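Local atomic coordinates of AlyQ (Persicobacter sp. CCB-QB2, PDB entry 7D2A), a protein that binds uronic acid sugars of alginate through a family 32 carbohydrate-binding module, which holds an unsaturated uronic acid and a calcium ion. Residues G71-L76 against L83-S88; G42-F47 against Y110-G115; N56-A61 against V129-A134; N22-T27 against T34-N39. All coordinates share one frame; numbering follows the deposited sequence.

Interaction 1 (G71-L76 against L83-S88)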
loop_
_atom_site.group_PDB
_atom_site.type_symbol
_atom_site.label_atom_id
_atom_site.label_comp_id
_atom_site.label_asym_id
_atom_site.label_seq_id
_atom_site.Cartn_x
_atom_site.Cartn_y
_atom_site.Cartn_z
ATOM N N GLY A 71 1.734 -2.911 -10.858
ATOM C CA GLY A 71 1.605 -4.254 -10.286
ATOM C C GLY A 71 2.030 -4.293 -8.834
ATOM O O GLY A 71 2.911 -3.549 -8.412
ATOM N N PHE A 72 1.305 -5.055 -8.025
ATOM C CA PHE A 72 1.564 -5.085 -6.573
ATOM C C PHE A 72 0.992 -6.350 -5.943
ATOM O O PHE A 72 0.242 -7.086 -6.547
ATOM C CB PHE A 72 0.964 -3.842 -5.897
ATOM C CG PHE A 72 -0.530 -3.869 -5.845
ATOM C CD1 PHE A 72 -1.299 -3.454 -6.923
ATOM C CD2 PHE A 72 -1.183 -4.338 -4.713
ATOM C CE1 PHE A 72 -2.687 -3.500 -6.882
ATOM C CE2 PHE A 72 -2.560 -4.424 -4.689
ATOM C CZ PHE A 72 -3.312 -4.036 -5.773
ATOM N N SER A 73 1.404 -6.595 -4.723
ATOM C CA SER A 73 0.837 -7.633 -3.866
ATOM C C SER A 73 0.754 -7.041 -2.468
ATOM O O SER A 73 1.532 -6.122 -2.117
ATOM C CB SER A 73 1.571 -8.917 -3.967
ATOM O OG SER A 73 2.851 -8.792 -3.466
ATOM N N ILE A 74 -0.169 -7.571 -1.687
ATOM C CA ILE A 74 -0.367 -7.183 -0.278
ATOM C C ILE A 74 -0.072 -8.406 0.579
ATOM O O ILE A 74 -0.674 -9.486 0.305
ATOM C CB ILE A 74 -1.791 -6.645 -0.064
ATOM C CG1 ILE A 74 -2.135 -5.509 -1.043
ATOM C CG2 ILE A 74 -2.007 -6.251 1.391
ATOM C CD1 ILE A 74 -3.568 -5.048 -0.970
ATOM N N SER A 75 0.709 -8.218 1.598
ATOM C CA SER A 75 1.005 -9.283 2.585
ATOM C C SER A 75 0.760 -8.739 3.967
ATOM O O SER A 75 0.858 -7.519 4.207
ATOM C CB SER A 75 2.388 -9.853 2.415
ATOM O OG SER A 75 3.434 -8.891 2.586
ATOM N N LEU A 76 0.375 -9.592 4.887
ATOM C CA LEU A 76 0.121 -9.091 6.245
ATOM C C LEU A 76 0.459 -10.135 7.300
ATOM O O LEU A 76 0.773 -11.303 7.008
ATOM C CB LEU A 76 -1.316 -8.581 6.342
ATOM C CG LEU A 76 -2.422 -9.504 5.837
ATOM C CD1 LEU A 76 -2.437 -10.801 6.601
ATOM C CD2 LEU A 76 -3.790 -8.805 5.931
ATOM N N LEU A 83 5.403 -12.415 6.797
ATOM C CA LEU A 83 4.048 -12.010 6.384
ATOM C C LEU A 83 3.470 -13.031 5.399
ATOM O O LEU A 83 4.235 -13.826 4.777
ATOM C CB LEU A 83 4.207 -10.625 5.757
ATOM C CG LEU A 83 4.724 -9.532 6.698
ATOM C CD1 LEU A 83 4.939 -8.255 5.856
ATOM C CD2 LEU A 83 3.757 -9.272 7.829
ATOM N N THR A 84 2.168 -13.004 5.232
ATOM C CA THR A 84 1.417 -13.877 4.340
ATOM C C THR A 84 0.820 -13.016 3.239
ATOM O O THR A 84 0.139 -12.046 3.580
ATOM C CB THR A 84 0.355 -14.644 5.141
ATOM O OG1 THR A 84 1.117 -15.385 6.117
ATOM C CG2 THR A 84 -0.462 -15.523 4.249
ATOM N N GLU A 85 0.899 -13.467 1.980
ATOM C CA GLU A 85 0.298 -12.749 0.841
ATOM C C GLU A 85 -1.226 -12.969 0.849
ATOM O O GLU A 85 -1.688 -14.109 0.821
ATOM C CB GLU A 85 0.918 -13.152 -0.502
ATOM C CG GLU A 85 0.390 -12.317 -1.634
ATOM C CD GLU A 85 1.087 -12.602 -2.952
ATOM O OE1 GLU A 85 2.343 -12.482 -2.989
ATOM O OE2 GLU A 85 0.398 -13.070 -3.830
ATOM N N VAL A 86 -2.002 -11.893 0.833
ATOM C CA VAL A 86 -3.476 -11.951 0.808
ATOM C C VAL A 86 -4.095 -11.417 -0.487
ATOM O O VAL A 86 -5.288 -11.590 -0.635
ATOM C CB VAL A 86 -4.073 -11.256 2.050
ATOM C CG1 VAL A 86 -3.673 -11.972 3.329
ATOM C CG2 VAL A 86 -3.683 -9.774 2.150
ATOM N N TYR A 87 -3.327 -10.727 -1.311
ATOM C CA TYR A 87 -3.830 -10.078 -2.529
ATOM C C TYR A 87 -2.674 -9.891 -3.498
ATOM O O TYR A 87 -1.528 -9.628 -3.084
ATOM C CB TYR A 87 -4.430 -8.697 -2.225
ATOM C CG TYR A 87 -5.334 -8.174 -3.312
ATOM C CD1 TYR A 87 -4.817 -7.456 -4.371
ATOM C CD2 TYR A 87 -6.720 -8.303 -3.244
ATOM C CE1 TYR A 87 -5.625 -6.950 -5.370
ATOM C CE2 TYR A 87 -7.553 -7.797 -4.239
ATOM C CZ TYR A 87 -6.989 -7.142 -5.329
ATOM O OH TYR A 87 -7.758 -6.615 -6.331
ATOM N N SER A 88 -2.956 -10.072 -4.755
ATOM C CA SER A 88 -1.981 -9.776 -5.825
ATOM C C SER A 88 -2.762 -9.266 -7.020
ATOM O O SER A 88 -3.836 -9.848 -7.395
ATOM C CB SER A 88 -1.193 -10.996 -6.133
ATOM O OG SER A 88 -0.237 -10.692 -7.124
HETATM O O HOH W 1 0.941 -8.604 -9.177
HETATM O O HOH W 2 3.698 -11.338 -4.865
HETATM O O HOH W 3 3.073 -9.936 -1.005
HETATM O O HOH W 4 1.717 -14.048 8.267
#

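Interaction 2 (G42-F47 against Y110-G115)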
loop_
_atom_site.group_PDB
_atom_site.type_symbol
_atom_site.label_atom_id
_atom_site.label_comp_id
_atom_site.label_asym_id
_atom_site.label_seq_id
_atom_site.Cartn_x
_atom_site.Cartn_y
_atom_site.Cartn_z
ATOM N N GLY A 42 9.893 -5.143 -6.673
ATOM C CA GLY A 42 10.156 -5.799 -5.390
ATOM C C GLY A 42 10.327 -4.824 -4.234
ATOM O O GLY A 42 10.505 -5.303 -3.076
ATOM N N GLN A 43 10.358 -3.522 -4.491
ATOM C CA GLN A 43 10.361 -2.491 -3.420
ATOM C C GLN A 43 9.062 -2.642 -2.629
ATOM O O GLN A 43 8.079 -3.064 -3.223
ATOM C CB GLN A 43 10.455 -1.075 -3.983
ATOM C CG GLN A 43 11.739 -0.773 -4.755
ATOM C CD GLN A 43 12.935 -0.465 -3.879
ATOM O OE1 GLN A 43 12.994 -0.774 -2.694
ATOM N NE2 GLN A 43 13.964 0.111 -4.482
ATOM N N TYR A 44 9.049 -2.255 -1.374
ATOM C CA TYR A 44 7.824 -2.409 -0.550
ATOM C C TYR A 44 7.728 -1.355 0.518
ATOM O O TYR A 44 8.706 -0.701 0.874
ATOM C CB TYR A 44 7.782 -3.800 0.073
ATOM C CG TYR A 44 8.988 -4.221 0.853
ATOM C CD1 TYR A 44 9.213 -3.778 2.135
ATOM C CD2 TYR A 44 9.892 -5.120 0.295
ATOM C CE1 TYR A 44 10.289 -4.246 2.878
ATOM C CE2 TYR A 44 10.949 -5.611 1.041
ATOM C CZ TYR A 44 11.161 -5.170 2.330
ATOM O OH TYR A 44 12.258 -5.616 3.027
ATOM N N ILE A 45 6.500 -1.188 1.004
ATOM C CA ILE A 45 6.151 -0.228 2.059
ATOM C C ILE A 45 5.307 -0.956 3.096
ATOM O O ILE A 45 4.404 -1.746 2.708
ATOM C CB ILE A 45 5.446 1.007 1.477
ATOM C CG1 ILE A 45 5.157 2.043 2.552
ATOM C CG2 ILE A 45 4.215 0.645 0.596
ATOM C CD1 ILE A 45 4.834 3.415 1.938
ATOM N N THR A 46 5.595 -0.764 4.346
ATOM C CA THR A 46 4.991 -1.532 5.452
ATOM C C THR A 46 4.290 -0.596 6.411
ATOM O O THR A 46 4.936 0.310 7.000
ATOM C CB THR A 46 6.017 -2.399 6.196
ATOM O OG1 THR A 46 6.781 -3.107 5.213
ATOM C CG2 THR A 46 5.304 -3.359 7.127
ATOM N N PHE A 47 3.002 -0.820 6.629
ATOM C CA PHE A 47 2.113 -0.030 7.496
ATOM C C PHE A 47 1.908 -0.763 8.798
ATOM O O PHE A 47 1.641 -1.975 8.774
ATOM C CB PHE A 47 0.769 0.183 6.810
ATOM C CG PHE A 47 0.961 0.817 5.482
ATOM C CD1 PHE A 47 1.129 2.196 5.364
ATOM C CD2 PHE A 47 1.084 0.050 4.348
ATOM C CE1 PHE A 47 1.389 2.741 4.119
ATOM C CE2 PHE A 47 1.343 0.615 3.103
ATOM C CZ PHE A 47 1.518 1.958 3.016
ATOM N N TYR A 110 0.696 -5.740 10.796
ATOM C CA TYR A 110 1.503 -5.145 9.700
ATOM C C TYR A 110 0.853 -5.504 8.375
ATOM O O TYR A 110 0.469 -6.691 8.142
ATOM C CB TYR A 110 2.944 -5.656 9.742
ATOM C CG TYR A 110 3.692 -5.263 10.981
ATOM C CD1 TYR A 110 4.300 -4.033 11.116
ATOM C CD2 TYR A 110 3.769 -6.126 12.060
ATOM C CE1 TYR A 110 4.921 -3.643 12.283
ATOM C CE2 TYR A 110 4.432 -5.779 13.223
ATOM C CZ TYR A 110 5.036 -4.545 13.329
ATOM O OH TYR A 110 5.694 -4.180 14.473
ATOM N N ILE A 111 0.793 -4.515 7.489
ATOM C CA ILE A 111 0.326 -4.636 6.095
ATOM C C ILE A 111 1.428 -4.108 5.208
ATOM O O ILE A 111 1.860 -2.968 5.416
ATOM C CB ILE A 111 -0.976 -3.855 5.870
ATOM C CG1 ILE A 111 -2.171 -4.407 6.648
ATOM C CG2 ILE A 111 -1.269 -3.856 4.386
ATOM C CD1 ILE A 111 -2.240 -4.180 8.102
ATOM N N ARG A 112 1.909 -4.948 4.305
ATOM C CA ARG A 112 2.988 -4.561 3.393
ATOM C C ARG A 112 2.464 -4.557 1.973
ATOM O O ARG A 112 1.901 -5.575 1.521
ATOM C CB ARG A 112 4.152 -5.548 3.527
ATOM C CG ARG A 112 5.301 -5.289 2.561
ATOM C CD ARG A 112 6.464 -6.178 2.924
ATOM N NE ARG A 112 7.110 -5.753 4.129
ATOM C CZ ARG A 112 8.161 -6.359 4.685
ATOM N NH1 ARG A 112 8.656 -7.454 4.130
ATOM N NH2 ARG A 112 8.675 -5.875 5.811
ATOM N N ILE A 113 2.714 -3.487 1.214
ATOM C CA ILE A 113 2.471 -3.434 -0.228
ATOM C C ILE A 113 3.802 -3.583 -0.933
ATOM O O ILE A 113 4.661 -2.769 -0.694
ATOM C CB ILE A 113 1.745 -2.143 -0.664
ATOM C CG1 ILE A 113 0.397 -2.035 0.045
ATOM C CG2 ILE A 113 1.666 -2.111 -2.160
ATOM C CD1 ILE A 113 -0.332 -0.751 -0.241
ATOM N N THR A 114 3.920 -4.606 -1.763
ATOM C CA THR A 114 5.115 -4.840 -2.595
ATOM C C THR A 114 4.761 -4.420 -4.006
ATOM O O THR A 114 3.730 -4.821 -4.518
ATOM C CB THR A 114 5.600 -6.296 -2.522
ATOM O OG1 THR A 114 5.893 -6.648 -1.176
ATOM C CG2 THR A 114 6.818 -6.468 -3.390
ATOM N N GLY A 115 5.593 -3.554 -4.606
ATOM C CA GLY A 115 5.356 -3.087 -5.967
ATOM C C GLY A 115 6.255 -3.737 -6.982
ATOM O O GLY A 115 7.442 -4.035 -6.613
#

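Interaction 3 (N56-A61 against V129-A134)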
loop_
_atom_site.group_PDB
_atom_site.type_symbol
_atom_site.label_atom_id
_atom_site.label_comp_id
_atom_site.label_asym_id
_atom_site.label_seq_id
_atom_site.Cartn_x
_atom_site.Cartn_y
_atom_site.Cartn_z
ATOM N N ASN A 56 -9.789 -6.535 6.335
ATOM C CA ASN A 56 -10.268 -7.181 5.106
ATOM C C ASN A 56 -10.185 -6.303 3.869
ATOM O O ASN A 56 -10.717 -6.678 2.808
ATOM C CB ASN A 56 -11.682 -7.761 5.310
ATOM C CG ASN A 56 -12.722 -6.679 5.555
ATOM O OD1 ASN A 56 -12.389 -5.478 5.462
ATOM N ND2 ASN A 56 -13.956 -7.085 5.790
ATOM N N GLN A 57 -9.567 -5.132 3.993
ATOM C CA GLN A 57 -9.557 -4.195 2.852
ATOM C C GLN A 57 -8.411 -3.204 3.024
ATOM O O GLN A 57 -8.139 -2.670 4.113
ATOM C CB GLN A 57 -10.872 -3.447 2.752
ATOM C CG GLN A 57 -10.970 -2.615 1.510
ATOM C CD GLN A 57 -12.377 -2.070 1.411
ATOM O OE1 GLN A 57 -13.296 -2.714 0.888
ATOM N NE2 GLN A 57 -12.561 -0.977 2.081
ATOM N N VAL A 58 -7.673 -3.044 1.936
ATOM C CA VAL A 58 -6.597 -2.050 1.836
ATOM C C VAL A 58 -6.972 -1.182 0.659
ATOM O O VAL A 58 -7.212 -1.712 -0.399
ATOM C CB VAL A 58 -5.210 -2.679 1.688
ATOM C CG1 VAL A 58 -4.189 -1.629 1.350
ATOM C CG2 VAL A 58 -4.843 -3.500 2.891
ATOM N N LYS A 59 -6.966 0.117 0.863
ATOM C CA LYS A 59 -7.149 1.057 -0.256
ATOM C C LYS A 59 -5.821 1.747 -0.524
ATOM O O LYS A 59 -5.084 2.159 0.400
ATOM C CB LYS A 59 -8.206 2.126 0.021
ATOM C CG LYS A 59 -9.587 1.621 0.395
ATOM C CD LYS A 59 -10.601 2.756 0.547
ATOM C CE LYS A 59 -11.983 2.239 0.866
ATOM N NZ LYS A 59 -12.998 3.246 0.496
ATOM N N ALA A 60 -5.493 1.864 -1.802
ATOM C CA ALA A 60 -4.302 2.637 -2.229
ATOM C C ALA A 60 -4.679 3.549 -3.378
ATOM O O ALA A 60 -5.424 3.142 -4.296
ATOM C CB ALA A 60 -3.135 1.752 -2.600
ATOM N N ALA A 61 -4.185 4.765 -3.288
ATOM C CA ALA A 61 -4.211 5.753 -4.385
ATOM C C ALA A 61 -2.836 5.779 -5.011
ATOM O O ALA A 61 -1.824 5.926 -4.307
ATOM C CB ALA A 61 -4.639 7.111 -3.873
ATOM N N VAL A 129 -2.585 5.570 1.391
ATOM C CA VAL A 129 -3.060 4.221 1.770
ATOM C C VAL A 129 -3.974 4.344 2.965
ATOM O O VAL A 129 -3.652 5.148 3.886
ATOM C CB VAL A 129 -1.872 3.293 2.053
ATOM C CG1 VAL A 129 -2.336 1.949 2.646
ATOM C CG2 VAL A 129 -1.078 3.011 0.812
ATOM N N ALA A 130 -4.983 3.501 3.012
ATOM C CA ALA A 130 -5.876 3.390 4.173
ATOM C C ALA A 130 -6.235 1.923 4.363
ATOM O O ALA A 130 -6.289 1.161 3.397
ATOM C CB ALA A 130 -7.049 4.306 4.020
ATOM N N ILE A 131 -6.476 1.501 5.580
ATOM C CA ILE A 131 -6.583 0.072 5.941
ATOM C C ILE A 131 -7.824 -0.018 6.784
ATOM O O ILE A 131 -7.907 0.757 7.829
ATOM C CB ILE A 131 -5.336 -0.420 6.692
ATOM C CG1 ILE A 131 -4.113 -0.274 5.779
ATOM C CG2 ILE A 131 -5.526 -1.835 7.196
ATOM C CD1 ILE A 131 -2.802 -0.588 6.431
ATOM N N PHE A 132 -8.701 -0.999 6.445
ATOM C CA PHE A 132 -10.086 -1.092 6.935
ATOM C C PHE A 132 -10.455 -2.481 7.419
ATOM O O PHE A 132 -9.951 -3.526 6.946
ATOM C CB PHE A 132 -11.045 -0.720 5.805
ATOM C CG PHE A 132 -10.868 0.676 5.290
ATOM C CD1 PHE A 132 -9.840 0.934 4.407
ATOM C CD2 PHE A 132 -11.686 1.704 5.694
ATOM C CE1 PHE A 132 -9.675 2.198 3.871
ATOM C CE2 PHE A 132 -11.486 2.996 5.186
ATOM C CZ PHE A 132 -10.485 3.222 4.290
ATOM N N HIS A 133 -11.440 -2.507 8.305
ATOM C CA HIS A 133 -12.375 -3.644 8.460
ATOM C C HIS A 133 -13.687 -3.172 7.862
ATOM O O HIS A 133 -14.413 -2.367 8.541
ATOM C CB HIS A 133 -12.444 -4.084 9.905
ATOM C CG HIS A 133 -13.254 -5.313 10.105
ATOM N ND1 HIS A 133 -13.634 -5.751 11.375
ATOM C CD2 HIS A 133 -13.737 -6.195 9.211
ATOM C CE1 HIS A 133 -14.339 -6.872 11.214
ATOM N NE2 HIS A 133 -14.405 -7.180 9.906
ATOM N N ALA A 134 -13.940 -3.530 6.608
ATOM C CA ALA A 134 -15.080 -3.049 5.794
ATOM C C ALA A 134 -16.303 -3.932 6.025
ATOM O O ALA A 134 -16.162 -5.174 6.250
ATOM C CB ALA A 134 -14.666 -3.033 4.356
#

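Interaction 4 (N22-T27 against T34-N39). With CA (calcium ion), chain C; MAW (4-deoxy-alpha-L-erythro-hex-4-enopyranuronic acid), chain B.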
loop_
_atom_site.group_PDB
_atom_site.type_symbol
_atom_site.label_atom_id
_atom_site.label_comp_id
_atom_site.label_asym_id
_atom_site.label_seq_id
_atom_site.Cartn_x
_atom_site.Cartn_y
_atom_site.Cartn_z
ATOM N N ASN A 22 10.735 11.047 -1.522
ATOM C CA ASN A 22 9.258 10.975 -1.415
ATOM C C ASN A 22 8.994 9.935 -0.327
ATOM O O ASN A 22 9.102 8.779 -0.592
ATOM C CB ASN A 22 8.589 10.686 -2.752
ATOM C CG ASN A 22 8.783 11.864 -3.682
ATOM O OD1 ASN A 22 8.146 12.907 -3.529
ATOM N ND2 ASN A 22 9.647 11.676 -4.662
ATOM N N LEU A 23 8.802 10.391 0.894
ATOM C CA LEU A 23 8.910 9.551 2.103
ATOM C C LEU A 23 7.733 8.579 2.215
ATOM O O LEU A 23 6.597 8.936 1.975
ATOM C CB LEU A 23 8.983 10.427 3.354
ATOM C CG LEU A 23 10.261 11.234 3.472
ATOM C CD1 LEU A 23 10.119 12.121 4.691
ATOM C CD2 LEU A 23 11.424 10.299 3.535
ATOM N N PRO A 24 7.960 7.462 2.931
ATOM C CA PRO A 24 6.885 6.505 3.225
ATOM C C PRO A 24 5.653 7.131 3.874
ATOM O O PRO A 24 4.495 6.846 3.495
ATOM C CB PRO A 24 7.619 5.493 4.093
ATOM C CG PRO A 24 8.998 5.454 3.520
ATOM C CD PRO A 24 9.277 6.912 3.296
ATOM N N GLU A 25 5.893 8.028 4.829
ATOM C CA GLU A 25 4.830 8.695 5.621
ATOM C C GLU A 25 3.970 9.601 4.746
ATOM O O GLU A 25 2.901 9.955 5.180
ATOM C CB GLU A 25 5.434 9.516 6.766
ATOM C CG GLU A 25 5.944 10.892 6.368
ATOM C CD GLU A 25 6.731 11.612 7.460
ATOM O OE1 GLU A 25 6.281 11.631 8.658
ATOM O OE2 GLU A 25 7.801 12.065 7.146
ATOM N N ASN A 26 4.406 9.911 3.534
ATOM C CA ASN A 26 3.548 10.708 2.644
ATOM C C ASN A 26 2.266 9.943 2.263
ATOM O O ASN A 26 1.322 10.523 1.702
ATOM C CB ASN A 26 4.283 11.128 1.384
ATOM C CG ASN A 26 5.322 12.196 1.651
ATOM O OD1 ASN A 26 5.439 12.756 2.757
ATOM N ND2 ASN A 26 6.086 12.460 0.617
ATOM N N THR A 27 2.243 8.631 2.445
ATOM C CA THR A 27 1.045 7.822 2.119
ATOM C C THR A 27 -0.051 7.968 3.155
ATOM O O THR A 27 -1.151 7.483 2.900
ATOM C CB THR A 27 1.390 6.341 1.957
ATOM O OG1 THR A 27 1.974 5.846 3.161
ATOM C CG2 THR A 27 2.361 6.120 0.829
ATOM N N THR A 34 1.040 14.233 -2.476
ATOM C CA THR A 34 2.314 13.777 -1.876
ATOM C C THR A 34 2.363 12.270 -1.961
ATOM O O THR A 34 1.290 11.622 -1.805
ATOM C CB THR A 34 2.437 14.237 -0.437
ATOM O OG1 THR A 34 1.423 13.551 0.281
ATOM C CG2 THR A 34 2.347 15.743 -0.306
ATOM N N ARG A 35 3.541 11.715 -2.189
ATOM C CA ARG A 35 3.681 10.283 -2.493
ATOM C C ARG A 35 4.880 9.691 -1.765
ATOM O O ARG A 35 5.824 10.410 -1.374
ATOM C CB ARG A 35 3.877 10.029 -3.990
ATOM C CG ARG A 35 5.188 10.543 -4.547
ATOM C CD ARG A 35 5.235 10.453 -6.051
ATOM N NE ARG A 35 6.517 10.874 -6.592
ATOM C CZ ARG A 35 6.797 12.107 -7.035
ATOM N NH1 ARG A 35 5.891 13.084 -6.983
ATOM N NH2 ARG A 35 7.985 12.352 -7.567
ATOM N N TRP A 36 4.864 8.360 -1.661
ATOM C CA TRP A 36 6.098 7.570 -1.479
ATOM C C TRP A 36 6.525 7.062 -2.849
ATOM O O TRP A 36 5.641 6.596 -3.627
ATOM C CB TRP A 36 5.780 6.366 -0.584
ATOM C CG TRP A 36 6.829 5.299 -0.635
ATOM C CD1 TRP A 36 8.096 5.362 -0.172
ATOM C CD2 TRP A 36 6.688 3.989 -1.205
ATOM N NE1 TRP A 36 8.775 4.199 -0.384
ATOM C CE2 TRP A 36 7.925 3.326 -1.020
ATOM C CE3 TRP A 36 5.643 3.302 -1.826
ATOM C CZ2 TRP A 36 8.139 1.993 -1.413
ATOM C CZ3 TRP A 36 5.871 2.023 -2.279
ATOM C CH2 TRP A 36 7.094 1.359 -2.041
ATOM N N SER A 37 7.810 7.138 -3.166
ATOM C CA SER A 37 8.362 6.577 -4.409
ATOM C C SER A 37 9.577 5.733 -4.071
ATOM O O SER A 37 10.478 6.222 -3.376
ATOM C CB SER A 37 8.703 7.635 -5.419
ATOM O OG SER A 37 7.569 8.366 -5.870
ATOM N N ALA A 38 9.662 4.591 -4.713
ATOM C CA ALA A 38 10.860 3.730 -4.688
ATOM C C ALA A 38 10.947 3.033 -6.027
ATOM O O ALA A 38 9.956 2.470 -6.508
ATOM C CB ALA A 38 10.806 2.758 -3.521
ATOM N N ASN A 39 12.158 2.971 -6.562
ATOM C CA ASN A 39 12.363 2.480 -7.926
ATOM C C ASN A 39 12.726 1.001 -7.882
ATOM O O ASN A 39 13.606 0.617 -7.068
ATOM C CB ASN A 39 13.429 3.288 -8.653
ATOM C CG ASN A 39 13.434 3.001 -10.139
ATOM O OD1 ASN A 39 12.457 2.546 -10.740
ATOM N ND2 ASN A 39 14.586 3.256 -10.736
HETATM CA CA CA C . -0.036 11.615 0.341
HETATM C C1 MAW B . 10.540 9.421 -11.207
HETATM C C2 MAW B . 10.585 10.278 -10.006
HETATM O O2 MAW B . 9.789 11.492 -10.123
HETATM C C3 MAW B . 10.075 9.401 -8.830
HETATM O O3 MAW B . 9.770 10.191 -7.697
HETATM C C4 MAW B . 8.835 8.617 -9.291
HETATM C C5 MAW B . 8.424 8.579 -10.535
HETATM O O5 MAW B . 9.167 9.243 -11.593
HETATM C C6 MAW B . 7.277 7.853 -10.999
HETATM O O6A MAW B . 7.042 7.867 -12.249
HETATM O O6B MAW B . 6.543 7.167 -10.191
HETATM O O HOH W 5 5.734 13.670 -2.633
#

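Interaction 1 (G71-L76 against L83-S88)
Ile74 and Tyr87 pair across an antiparallel beta hairpin whose two strands run at 136° to each other, and a classic beta bulge, in which Val86 and Tyr87 both face Ile74, shifts the register by one residue. Ile74 O takes a firm bond from Val86 N at 2.8 Å and a weak, longer one from Tyr87 N. Beyond the bulge, Leu76 and Thr84 exchange two backbone bonds. With the extra residue, Val86 points its CB toward the partner strand; its CG2 meets Ile74 CG2 and both methyls touch Leu76. Leu76 CG sits between its backbone N and carbonyl carbon (chi1 50°), and the side chain crosses that of Val86 at about a right angle, with Leu76 CD1 3.7 Å from Val86 CG1. An alanine here would probably open a gap beside the Val86 methyls and leave them free of their main apolar partner on this strand. Phe72 and Tyr87 meet rim to rim, their planes only 8° apart, Phe72 CZ lying 3.7 Å from Tyr87 CE1; neither ring covers the other. On the other face Ser73 lies opposite Ser88 and Ser75 opposite Glu85 in close non-hydrogen-bonded pairs, where small serines fit. Two waters join Ser73 OG to Glu85 OE1, one donating to OE1 at 2.6 Å and the other only weakly. At the turn end, Leu83 CD2 rests 3.4 Å from Leu76 C. Strand 110-118 flanks strand 70-77 on its other edge, while Tyr101 and Phe103 of strand 99-103 pack against the face that carries Ile74, Leu76 and Val86.

Interaction 2 (G42-F47 against Y110-G115)
Ile45 and Ile113 form the central hydrogen-bonded pair of two antiparallel strands whose directions differ by 163°, neighbours in the five-stranded sheet of the beta-sandwich that F5/8 type C domains adopt. Regular backbone bonds run along the ladder, among them Phe47 N to Ile111 O at 2.7 Å and its return from Ile111 N to Phe47 O. Gly42 N closes the far end on Gly115 O; the backbone angles of Gly42 would jam a CB against the preceding carbonyl, so glycine suits this place. The inward face is apolar over Ile45, Phe47, Ile111 and Ile113: Ile45 and Ile113 lie side by side, with Ile45 CG2 3.9 Å from Ile113 CB, and Phe47 CE2 touches Ile113 CD1 at 4.0 Å. Phe47 also brings its ring edge up to Ile111 O. This face packs on Val129 and Ile131 of strand 123-133 in the opposing sheet. The other face carries Tyr44, Thr46 and Arg112. Arg112 runs out with CG anti to the backbone N (chi1 177°), then bends at chi3, which carries NE across toward Thr46. Its guanidinium lies flat on the Tyr44 ring, centres 4.0 Å apart and planes at 16°, an off-centre cation-pi stack; CD sits over the same ring in a CH-pi contact. An arginine serves both needs here, offering a flat cation to the ring and N-H groups at its rim. Thr46 OG1 fixes the rotation of that flat group: it accepts from Arg112 NE at 2.9 Å, close to the guanidinium plane, and only weakly from Arg112 NH2.

Interaction 3 (N56-A61 against V129-A134)
Asn56 CG lies between its backbone N and carbonyl carbon (chi1 65°), and a second torsion of 6° turns the amide so that both its polar atoms meet the backbone of Ala134. Asn56 OD1 accepts from Ala134 N at 2.7 Å, and Asn56 ND2 gives a nearly straight bond of 3.0 Å to a lone pair of Ala134 O, in the plane of the amide. Asparagine suits the place because one short side chain offers donor and acceptor together, as a neighbouring strand would. An alanine here would probably leave Ala134 N and O without these mates and the backbone there freer to move. Asn56 and Gln57 both face Phe132, a classic beta bulge; Phe132 O takes a bond from Asn56 N at 3.1 Å and a weak one from Gln57 N. Beyond, Lys59 and Ala130 exchange two backbone bonds. The extended lysine chain crosses Phe132 at about a right angle, CE standing over the ring face 4.2 Å from its centroid. Val58, Ala60, Val129 and Ile131 form the opposite, buried face, which packs on Phe47 and Leu49 of strand 43-49, while strands 99-103 and 7-8 flank the pair within their sheet.

Interaction 4 (N22-T27 against T34-N39)
Arg35 and Asn22 meet beside the bound unsaturated uronic acid. Arg35 NH2 gives a nearly straight bond of 2.8 Å to sugar O3, which lies at the edge of the guanidinium. The Asn22 amide stacks over one face of that group, planes 30° apart, with OD1 above its centre; its ND2 is held by Asp20. The Arg35 chain is extended from CG to NE, and NE donates to Ser37 OG at 2.8 Å, in the guanidinium plane, so the flat cation is fixed both at its rim and over one face. Ser37 OG is itself hydrogen-bonded to Ser125, another pocket residue, and a water links Asn22 OD1 to Arg35 N. Behind this layer, Asn26 ND2 reaches back to Arg35 O at 2.9 Å, the donor standing above the carbonyl plane. Asn26 O is 2.2 Å from the calcium ion, which Thr34 also grips through O and, at 2.4 Å, OG1; threonine suits this place by offering both. Asp29, Asn31, Thr127 and Glu128 complete the metal site. Deeper, Trp36 fills the apolar side: CD1 lies 3.8 Å from Pro24 CG, and CB meets Thr27 CG2. Thr27 OG1 donates to Pro24 O, tying the short 3-10 turn together. The loop thus joins calcium to sugar site, an arrangement consistent with a family 32 carbohydrate-binding module, whose beta-sandwich carries a structural calcium and binds glycans with its loops.

Overall arrangement
Interactions 1 and 2 share one sheet: strands 70-77 and 110-118 are neighbours in it, with a probable hydrogen bond between Arg112 N and Ser75 O at 2.8 Å. Interaction 3 belongs to the opposing sheet, and the two layers meet through Phe47 CZ on Val129 CG2 at 3.6 Å and Ile111 CB on Ile131 CD1 at 3.8 Å, the core of the sandwich. Interaction 4 is bound to this core from one end: Ile45 CG2 packs on Trp36 CZ3, and Val129 N probably bonds to Thr27 O. Interaction 4 alone of the four touches the sugar and the calcium ion, whereas interaction 1 lies about 19 Å from it, centre to centre, across the chain's middle.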